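Local coordinates for protein ecto-NAD+ glycohydrolase (CD38 molecule) (Bos taurus, PDB 3GC6) that is an ectoenzyme of the CD38-like ADP-ribosyl cyclase family, whose fold joins a helical part to a four-stranded parallel beta sheet, at residues L8-G13 and K58-A63; T30-I35 and R42-I47; N69-L74 and S147-V152. The protein carries 1 engineered substitution. One frame throughout, in Å; residues are numbered along the deposited sequence.

The three contacts run through the helical part of the molecule. Interaction 1 brings the residues before strand 13-14 against the loop that follows helix 44-55. Interaction 2 falls within the sequence spanned by it, between the end of helix 20-35 and the start of helix 44-55, yet their centres lie about 29 Å apart. Interaction 3, between helices 69-74 and 145-159, begins only after both have closed; its centre is about 18 Å from interaction 1 and 17 Å from interaction 2, off the line between them. It links two contacts that do not touch each other, through Val148 against Ala63, Leu71 and Leu74 against Ile47, and a probable Arg42 NH2 to Leu74 O hydrogen bond.

Interaction 1. Residues L8-G13 and K58-A63; sequences LNRWHG and KDPCKA
Trp11 carries most of this contact by laying the benzene end of its indole against Pro60 and Cys61. From CB the side chain starts toward the 58-63 loop, with CG anti to the carbonyl carbon (chi1 -55°). Its neighbour in sequence then covers the indole: Arg10 CG stands 3.9 Å above the plane of the Trp11 ring, and the Arg10 guanidinium lies with one face over NE1 of Trp11. Farther out, Trp11 CZ2 packs 3.6 Å from Pro60 CG, the two side chains crossing at about a right angle. The last atom, Trp11 CH2, meets Cys61 SG at 3.6 Å, and Trp11 CZ3 is almost as near. This is a sulfur-aromatic contact, the sulfur sitting obliquely, 44° off the normal of the six-membered ring. The same sulfur forms the disulfide to Cys141.

The loop that receives the indole is folded on itself. Asp59 to Lys62 make a type I beta turn, and an Asx turn accompanies it, Cys61 N donating to Asp59 OD1 over 2.9 Å. The Arg10 guanidinium is itself held by Glu123 and by the backbone oxygen of Gly7.

Strand 13-14, paired with strand 133-134, follows the tryptophan; the 58-63 loop joins helix 44-55 to helix 69-74, and its Ala63 rests on helix 145-159.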
loop_
_atom_site.group_PDB
_atom_site.type_symbol
_atom_site.label_atom_id
_atom_site.label_comp_id
_atom_site.label_asym_id
_atom_site.label_seq_id
_atom_site.Cartn_x
_atom_site.Cartn_y
_atom_site.Cartn_z
ATOM N N LEU A 8 21.848 -14.717 27.594
ATOM C CA LEU A 8 21.529 -14.070 26.293
ATOM C C LEU A 8 22.739 -13.795 25.405
ATOM O O LEU A 8 22.609 -13.628 24.183
ATOM C CB LEU A 8 20.759 -12.770 26.519
ATOM C CG LEU A 8 19.411 -12.990 27.200
ATOM C CD1 LEU A 8 18.765 -11.653 27.471
ATOM C CD2 LEU A 8 18.504 -13.830 26.315
ATOM N N ASN A 9 23.914 -13.740 26.019
ATOM C CA ASN A 9 25.117 -13.439 25.269
ATOM C C ASN A 9 25.886 -14.688 24.855
ATOM O O ASN A 9 27.042 -14.591 24.477
ATOM C CB ASN A 9 26.030 -12.498 26.072
ATOM C CG ASN A 9 27.118 -11.873 25.220
ATOM O OD1 ASN A 9 26.892 -11.545 24.044
ATOM N ND2 ASN A 9 28.318 -11.693 25.806
ATOM N N ARG A 10 25.242 -15.857 24.903
ATOM C CA ARG A 10 25.925 -17.121 24.655
ATOM C C ARG A 10 26.310 -17.385 23.200
ATOM O O ARG A 10 27.146 -18.264 22.925
ATOM C CB ARG A 10 25.083 -18.287 25.176
ATOM C CG ARG A 10 23.795 -18.538 24.409
ATOM C CD ARG A 10 22.904 -19.537 25.145
ATOM N NE ARG A 10 21.643 -19.822 24.452
ATOM C CZ ARG A 10 20.538 -19.075 24.557
ATOM N NH1 ARG A 10 20.521 -17.982 25.315
ATOM N NH2 ARG A 10 19.438 -19.423 23.911
ATOM N N TRP A 11 25.690 -16.663 22.271
ATOM C CA TRP A 11 25.951 -16.914 20.872
ATOM C C TRP A 11 27.189 -16.183 20.359
ATOM O O TRP A 11 27.645 -15.209 20.956
ATOM C CB TRP A 11 24.733 -16.487 20.044
ATOM C CG TRP A 11 23.455 -17.133 20.483
ATOM C CD1 TRP A 11 22.340 -16.501 20.992
ATOM C CD2 TRP A 11 23.135 -18.532 20.432
ATOM N NE1 TRP A 11 21.344 -17.426 21.246
ATOM C CE2 TRP A 11 21.818 -18.679 20.935
ATOM C CE3 TRP A 11 23.829 -19.670 20.004
ATOM C CZ2 TRP A 11 21.179 -19.927 21.020
ATOM C CZ3 TRP A 11 23.206 -20.908 20.104
ATOM C CH2 TRP A 11 21.889 -21.025 20.607
ATOM N N HIS A 12 27.697 -16.637 19.216
ATOM C CA HIS A 12 28.896 -16.043 18.605
ATOM C C HIS A 12 28.601 -14.945 17.573
ATOM O O HIS A 12 29.512 -14.229 17.130
ATOM C CB HIS A 12 29.739 -17.132 17.939
ATOM C CG HIS A 12 30.336 -18.102 18.908
ATOM N ND1 HIS A 12 29.637 -19.175 19.415
ATOM C CD2 HIS A 12 31.566 -18.148 19.479
ATOM C CE1 HIS A 12 30.409 -19.846 20.256
ATOM N NE2 HIS A 12 31.585 -19.243 20.311
ATOM N N GLY A 13 27.338 -14.804 17.174
ATOM C CA GLY A 13 27.004 -13.776 16.212
ATOM C C GLY A 13 26.478 -12.503 16.858
ATOM O O GLY A 13 26.103 -12.479 18.030
ATOM N N LYS A 58 11.040 -18.947 20.125
ATOM C CA LYS A 58 11.401 -20.286 19.672
ATOM C C LYS A 58 12.890 -20.556 19.892
ATOM O O LYS A 58 13.685 -19.621 20.054
ATOM C CB LYS A 58 11.011 -20.451 18.198
ATOM C CG LYS A 58 9.519 -20.326 17.979
ATOM C CD LYS A 58 9.174 -20.544 16.532
ATOM C CE LYS A 58 7.740 -20.208 16.330
ATOM N NZ LYS A 58 7.366 -20.349 14.901
ATOM N N ASP A 59 13.249 -21.833 19.892
ATOM C CA ASP A 59 14.651 -22.276 19.967
ATOM C C ASP A 59 15.377 -21.646 18.771
ATOM O O ASP A 59 15.050 -21.936 17.614
ATOM C CB ASP A 59 14.686 -23.800 19.871
ATOM C CG ASP A 59 16.101 -24.372 19.999
ATOM O OD1 ASP A 59 17.068 -23.668 19.636
ATOM O OD2 ASP A 59 16.229 -25.521 20.500
ATOM N N PRO A 60 16.347 -20.757 19.035
ATOM C CA PRO A 60 16.985 -20.018 17.914
ATOM C C PRO A 60 17.868 -20.859 17.014
ATOM O O PRO A 60 18.335 -20.353 15.973
ATOM C CB PRO A 60 17.785 -18.898 18.601
ATOM C CG PRO A 60 17.757 -19.225 20.056
ATOM C CD PRO A 60 16.740 -20.255 20.365
ATOM N N CYS A 61 18.103 -22.131 17.386
ATOM C CA CYS A 61 18.853 -23.074 16.538
ATOM C C CYS A 61 17.996 -24.196 15.978
ATOM O O CYS A 61 18.524 -25.192 15.493
ATOM C CB CYS A 61 20.073 -23.621 17.296
ATOM S SG CYS A 61 21.419 -22.403 17.262
ATOM N N LYS A 62 16.673 -24.037 16.022
ATOM C CA LYS A 62 15.806 -25.020 15.392
ATOM C C LYS A 62 14.908 -24.424 14.331
ATOM O O LYS A 62 13.809 -24.921 14.100
ATOM C CB LYS A 62 14.969 -25.759 16.419
ATOM C CG LYS A 62 15.765 -26.725 17.231
ATOM C CD LYS A 62 14.813 -27.604 18.061
ATOM C CE LYS A 62 15.573 -28.572 18.955
ATOM N NZ LYS A 62 16.480 -29.420 18.152
ATOM N N ALA A 63 15.365 -23.367 13.666
ATOM C CA ALA A 63 14.561 -22.788 12.598
ATOM C C ALA A 63 14.361 -23.797 11.478
ATOM O O ALA A 63 15.291 -24.517 11.106
ATOM C CB ALA A 63 15.223 -21.524 12.028
#

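Interaction 2. Residues T30-I35 and R42-I47; sequences TYTQTI and RNCQAI. With SO4 (sulfate ion), chain E; SO4 (sulfate ion), chain I.
A disulfide-stapled pair of consecutive helices provides the setting: Thr32, on the last turns of helix 20-35, meets Arg42, just before helix 44-55, and Cys44, in its first turn, and Cys44 is bonded to Cys28 one turn before Thr32. Thr32 CG2 and OG1 border Cys44 SG at 3.9 Å each, and of the two only CG2 also meets Arg42 CB, at 4.2 Å. With chi1 at 56°, Thr32 OG1 sits between its own N and carbonyl carbon, where it bonds back to Cys28 O, while CG2 is anti to the carbonyl carbon. Arg42 turns its chain aside at chi2 (-85°), and NH2 goes on to Leu74 O.

Asn43 is the N-cap of the second helix. Its OD1 accepts from Ala46 N at 3.1 Å, the donor standing well above the carbonyl plane. A wider pi-type turn ends the first helix, where Thr30 O accepts from both Thr34 N and Ile35 N.

Across the subunit interface, Gln33 donates to Arg42 O of the second subunit. Of two sulfates, probably from the crystallisation liquor, one lies by Thr30 OG1 and Thr34 OG1; the other accepts at O1 from Gln45 NE2 (2.9 Å, N-H...O angle 155°).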
loop_
_atom_site.group_PDB
_atom_site.type_symbol
_atom_site.label_atom_id
_atom_site.label_comp_id
_atom_site.label_asym_id
_atom_site.label_seq_id
_atom_site.Cartn_x
_atom_site.Cartn_y
_atom_site.Cartn_z
ATOM N N THR A 30 7.123 2.032 3.315
ATOM C CA THR A 30 7.902 2.632 2.248
ATOM C C THR A 30 7.835 1.796 0.969
ATOM O O THR A 30 7.598 2.296 -0.141
ATOM C CB THR A 30 9.357 2.821 2.721
ATOM O OG1 THR A 30 9.337 3.794 3.774
ATOM C CG2 THR A 30 10.256 3.282 1.556
ATOM N N TYR A 31 8.043 0.502 1.118
ATOM C CA TYR A 31 8.061 -0.353 -0.047
ATOM C C TYR A 31 6.717 -0.382 -0.792
ATOM O O TYR A 31 6.666 -0.169 -2.016
ATOM C CB TYR A 31 8.463 -1.770 0.361
ATOM C CG TYR A 31 8.653 -2.706 -0.829
ATOM C CD1 TYR A 31 9.917 -2.874 -1.400
ATOM C CD2 TYR A 31 7.564 -3.389 -1.387
ATOM C CE1 TYR A 31 10.128 -3.710 -2.515
ATOM C CE2 TYR A 31 7.752 -4.241 -2.506
ATOM C CZ TYR A 31 9.048 -4.398 -3.054
ATOM O OH TYR A 31 9.262 -5.264 -4.120
ATOM N N THR A 32 5.643 -0.632 -0.045
ATOM C CA THR A 32 4.346 -0.873 -0.662
ATOM C C THR A 32 3.734 0.394 -1.222
ATOM O O THR A 32 2.870 0.307 -2.106
ATOM C CB THR A 32 3.357 -1.483 0.313
ATOM O OG1 THR A 32 3.243 -0.618 1.454
ATOM C CG2 THR A 32 3.836 -2.871 0.778
ATOM N N GLN A 33 4.119 1.550 -0.672
ATOM C CA GLN A 33 3.473 2.819 -1.067
ATOM C C GLN A 33 4.340 3.720 -1.942
ATOM O O GLN A 33 3.823 4.564 -2.692
ATOM C CB GLN A 33 3.049 3.581 0.187
ATOM C CG GLN A 33 2.005 2.862 0.991
ATOM C CD GLN A 33 1.597 3.633 2.222
ATOM O OE1 GLN A 33 1.437 4.863 2.180
ATOM N NE2 GLN A 33 1.410 2.921 3.330
ATOM N N THR A 34 5.650 3.581 -1.849
ATOM C CA THR A 34 6.515 4.558 -2.522
ATOM C C THR A 34 7.566 3.920 -3.436
ATOM O O THR A 34 7.991 4.522 -4.430
ATOM C CB THR A 34 7.165 5.561 -1.532
ATOM O OG1 THR A 34 8.267 4.937 -0.859
ATOM C CG2 THR A 34 6.160 6.074 -0.516
ATOM N N ILE A 35 7.975 2.696 -3.119
ATOM C CA ILE A 35 8.954 1.986 -3.943
ATOM C C ILE A 35 8.302 1.190 -5.068
ATOM O O ILE A 35 8.606 1.408 -6.257
ATOM C CB ILE A 35 9.865 1.077 -3.102
ATOM C CG1 ILE A 35 10.675 1.929 -2.132
ATOM C CG2 ILE A 35 10.819 0.263 -3.996
ATOM C CD1 ILE A 35 11.580 1.118 -1.280
ATOM N N ARG A 42 -0.875 -5.061 0.134
ATOM C CA ARG A 42 -0.297 -6.005 1.105
ATOM C C ARG A 42 -0.578 -5.415 2.482
ATOM O O ARG A 42 -0.582 -4.201 2.637
ATOM C CB ARG A 42 1.212 -6.133 0.880
ATOM C CG ARG A 42 1.607 -6.631 -0.526
ATOM C CD ARG A 42 1.607 -8.157 -0.675
ATOM N NE ARG A 42 1.654 -8.501 -2.103
ATOM C CZ ARG A 42 1.245 -9.657 -2.610
ATOM N NH1 ARG A 42 1.307 -9.876 -3.916
ATOM N NH2 ARG A 42 0.786 -10.604 -1.811
ATOM N N ASN A 43 -0.847 -6.243 3.485
ATOM C CA ASN A 43 -1.215 -5.701 4.794
ATOM C C ASN A 43 0.059 -5.658 5.633
ATOM O O ASN A 43 0.526 -6.693 6.103
ATOM C CB ASN A 43 -2.273 -6.608 5.459
ATOM C CG ASN A 43 -2.629 -6.196 6.875
ATOM O OD1 ASN A 43 -1.948 -5.398 7.537
ATOM N ND2 ASN A 43 -3.727 -6.771 7.367
ATOM N N CYS A 44 0.650 -4.483 5.796
ATOM C CA CYS A 44 1.951 -4.420 6.476
ATOM C C CYS A 44 1.922 -4.779 7.961
ATOM O O CYS A 44 2.909 -5.265 8.504
ATOM C CB CYS A 44 2.633 -3.072 6.286
ATOM S SG CYS A 44 3.339 -2.870 4.630
ATOM N N GLN A 45 0.806 -4.489 8.637
ATOM C CA GLN A 45 0.656 -4.903 10.024
ATOM C C GLN A 45 0.718 -6.421 10.096
ATOM O O GLN A 45 1.420 -6.985 10.945
ATOM C CB GLN A 45 -0.670 -4.404 10.633
ATOM C CG GLN A 45 -0.860 -4.889 12.086
ATOM C CD GLN A 45 -2.147 -4.413 12.726
ATOM O OE1 GLN A 45 -2.921 -3.672 12.120
ATOM N NE2 GLN A 45 -2.380 -4.835 13.981
ATOM N N ALA A 46 -0.030 -7.088 9.221
ATOM C CA ALA A 46 -0.047 -8.548 9.210
ATOM C C ALA A 46 1.327 -9.128 8.861
ATOM O O ALA A 46 1.747 -10.142 9.423
ATOM C CB ALA A 46 -1.118 -9.114 8.276
ATOM N N ILE A 47 2.005 -8.515 7.885
ATOM C CA ILE A 47 3.362 -8.961 7.511
ATOM C C ILE A 47 4.342 -8.858 8.692
ATOM O O ILE A 47 5.104 -9.810 8.986
ATOM C CB ILE A 47 3.855 -8.196 6.255
ATOM C CG1 ILE A 47 3.109 -8.735 5.033
ATOM C CG2 ILE A 47 5.342 -8.397 6.062
ATOM C CD1 ILE A 47 3.166 -7.778 3.805
HETATM S S SO4 E . 8.416 6.834 3.123
HETATM O O1 SO4 E . 8.272 5.991 1.938
HETATM O O2 SO4 E . 7.586 8.036 2.969
HETATM O O3 SO4 E . 8.000 6.078 4.303
HETATM O O4 SO4 E . 9.819 7.228 3.270
HETATM S S SO4 I . -4.033 -2.935 16.989
HETATM O O1 SO4 I . -4.294 -4.030 16.054
HETATM O O2 SO4 I . -5.223 -2.701 17.808
HETATM O O3 SO4 I . -2.906 -3.244 17.867
HETATM O O4 SO4 I . -3.727 -1.733 16.218
#

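Interaction 3. Residues N69-L74 and S147-V152; sequences NSLINL and SVFWEV
Helix-against-helix packing in the core of the helical part of the ADP-ribosyl cyclase fold is what this contact illustrates: Leu71 and Ile72 of helix 69-74 face Phe149 and Val152 of helix 145-159, and all four side chains are buried. The fit is wholly apolar and consists of two separate touches.

In the first, Leu71 comes to the edge of an aromatic ring. Its CD2 methyl lies 4.1 Å from Phe149 CE1, near the plane of the ring, and the two side chains cross at about a right angle. Phe149 extends with CG anti to the backbone N (chi1 170°), which carries the ring out from its helix to meet the leucine. Several other aromatic groups hold that ring. Its CE2 stands 3.6 Å above the plane of the indole of Trp150, the next residue in the chain, while Trp120 and Tyr68 meet it edge-to-face and Phe51 meets it with the planes at a shallow angle.

The second touch is tip to tip. Ile72 CD1 reaches into the fork of Val152, 3.7 Å from CG2 and 3.8 Å from CG1 of that valine. Both valine methyls therefore share the contact. Ile72 was modelled in two conformers, so this pairing holds for the one described here.

Since Phe149 and Val152 are three residues apart, about one turn of helix 145-159 presents both surfaces. Leu111 of helix 110-115 also packs on Leu71 and Ile72, and Ala115 of the same helix packs on Phe149 and Trp150. Helix 44-55 also packs on helix 69-74, setting Ile47 and Phe51 against Leu71, and Ile47 with Ala50 against Leu74.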
loop_
_atom_site.group_PDB
_atom_site.type_symbol
_atom_site.label_atom_id
_atom_site.label_comp_id
_atom_site.label_asym_id
_atom_site.label_seq_id
_atom_site.Cartn_x
_atom_site.Cartn_y
_atom_site.Cartn_z
ATOM N N ASN A 69 6.589 -20.187 6.158
ATOM C CA ASN A 69 5.562 -20.337 5.116
ATOM C C ASN A 69 4.464 -19.258 5.191
ATOM O O ASN A 69 4.084 -18.691 4.159
ATOM C CB ASN A 69 4.966 -21.778 5.073
ATOM C CG ASN A 69 5.767 -22.747 4.172
ATOM O OD1 ASN A 69 5.182 -23.452 3.343
ATOM N ND2 ASN A 69 7.092 -22.795 4.331
ATOM N N SER A 70 3.951 -18.961 6.384
ATOM C CA SER A 70 2.880 -17.946 6.533
ATOM C C SER A 70 3.314 -16.512 6.158
ATOM O O SER A 70 2.542 -15.727 5.584
ATOM C CB SER A 70 2.300 -17.970 7.948
ATOM O OG SER A 70 1.645 -19.205 8.205
ATOM N N LEU A 71 4.554 -16.164 6.494
ATOM C CA LEU A 71 5.117 -14.871 6.103
ATOM C C LEU A 71 5.250 -14.795 4.572
ATOM O O LEU A 71 4.855 -13.796 3.952
ATOM C CB LEU A 71 6.494 -14.708 6.746
ATOM C CG LEU A 71 7.181 -13.396 6.345
ATOM C CD1 LEU A 71 6.474 -12.131 6.848
ATOM C CD2 LEU A 71 8.608 -13.435 6.836
ATOM N N ILE A 72 5.815 -15.839 3.968
ATOM C CA ILE A 72 6.017 -15.835 2.512
ATOM C C ILE A 72 4.671 -15.771 1.778
ATOM O O ILE A 72 4.535 -15.078 0.757
ATOM C CB ILE A 72 6.862 -17.054 2.075
ATOM C CG1 ILE A 72 8.347 -16.735 2.286
ATOM C CG2 ILE A 72 6.555 -17.458 0.603
ATOM C CD1 ILE A 72 9.258 -17.908 2.536
ATOM N N ASN A 73 3.666 -16.453 2.324
ATOM C CA ASN A 73 2.320 -16.412 1.729
ATOM C C ASN A 73 1.740 -15.011 1.673
ATOM O O ASN A 73 0.966 -14.695 0.774
ATOM C CB ASN A 73 1.335 -17.312 2.476
ATOM C CG ASN A 73 1.564 -18.777 2.200
ATOM O OD1 ASN A 73 2.326 -19.154 1.300
ATOM N ND2 ASN A 73 0.897 -19.624 2.989
ATOM N N LEU A 74 2.108 -14.168 2.634
ATOM C CA LEU A 74 1.596 -12.804 2.664
ATOM C C LEU A 74 2.284 -11.899 1.627
ATOM O O LEU A 74 1.726 -10.873 1.236
ATOM C CB LEU A 74 1.762 -12.184 4.048
ATOM C CG LEU A 74 0.855 -12.768 5.137
ATOM C CD1 LEU A 74 1.272 -12.269 6.492
ATOM C CD2 LEU A 74 -0.599 -12.422 4.855
ATOM N N SER A 147 19.583 -17.170 8.850
ATOM C CA SER A 147 20.065 -17.974 7.725
ATOM C C SER A 147 18.926 -18.698 7.007
ATOM O O SER A 147 18.851 -18.698 5.758
ATOM C CB SER A 147 21.100 -19.004 8.237
ATOM O OG SER A 147 22.226 -18.336 8.777
ATOM N N VAL A 148 18.025 -19.312 7.787
ATOM C CA VAL A 148 16.913 -20.046 7.200
ATOM C C VAL A 148 15.966 -19.117 6.414
ATOM O O VAL A 148 15.466 -19.471 5.337
ATOM C CB VAL A 148 16.196 -20.911 8.252
ATOM C CG1 VAL A 148 14.916 -21.468 7.677
ATOM C CG2 VAL A 148 17.157 -22.018 8.681
ATOM N N PHE A 149 15.745 -17.903 6.908
ATOM C CA PHE A 149 14.926 -16.929 6.171
ATOM C C PHE A 149 15.505 -16.733 4.763
ATOM O O PHE A 149 14.792 -16.813 3.748
ATOM C CB PHE A 149 14.931 -15.582 6.895
ATOM C CG PHE A 149 14.319 -14.479 6.093
ATOM C CD1 PHE A 149 12.929 -14.294 6.065
ATOM C CD2 PHE A 149 15.126 -13.635 5.350
ATOM C CE1 PHE A 149 12.350 -13.222 5.285
ATOM C CE2 PHE A 149 14.566 -12.593 4.581
ATOM C CZ PHE A 149 13.190 -12.396 4.566
ATOM N N TRP A 150 16.803 -16.445 4.686
ATOM C CA TRP A 150 17.363 -16.124 3.358
ATOM C C TRP A 150 17.375 -17.378 2.473
ATOM O O TRP A 150 17.264 -17.275 1.252
ATOM C CB TRP A 150 18.753 -15.500 3.508
ATOM C CG TRP A 150 18.651 -14.109 4.024
ATOM C CD1 TRP A 150 19.010 -13.669 5.267
ATOM C CD2 TRP A 150 18.160 -12.957 3.320
ATOM N NE1 TRP A 150 18.758 -12.309 5.396
ATOM C CE2 TRP A 150 18.222 -11.857 4.202
ATOM C CE3 TRP A 150 17.630 -12.755 2.039
ATOM C CZ2 TRP A 150 17.814 -10.556 3.813
ATOM C CZ3 TRP A 150 17.213 -11.489 1.664
ATOM C CH2 TRP A 150 17.303 -10.394 2.542
ATOM N N GLU A 151 17.533 -18.546 3.091
ATOM C CA GLU A 151 17.518 -19.800 2.331
ATOM C C GLU A 151 16.129 -20.002 1.726
ATOM O O GLU A 151 16.007 -20.271 0.514
ATOM C CB GLU A 151 17.955 -20.957 3.255
ATOM C CG GLU A 151 17.522 -22.362 2.951
ATOM C CD GLU A 151 17.652 -23.214 4.237
ATOM O OE1 GLU A 151 18.723 -23.138 4.887
ATOM O OE2 GLU A 151 16.691 -23.897 4.637
ATOM N N VAL A 152 15.061 -19.894 2.522
ATOM C CA VAL A 152 13.753 -20.192 1.975
ATOM C C VAL A 152 13.298 -19.074 1.027
ATOM O O VAL A 152 12.658 -19.342 0.001
ATOM C CB VAL A 152 12.700 -20.497 3.072
ATOM C CG1 VAL A 152 12.519 -19.334 3.971
ATOM C CG2 VAL A 152 11.370 -20.945 2.413
#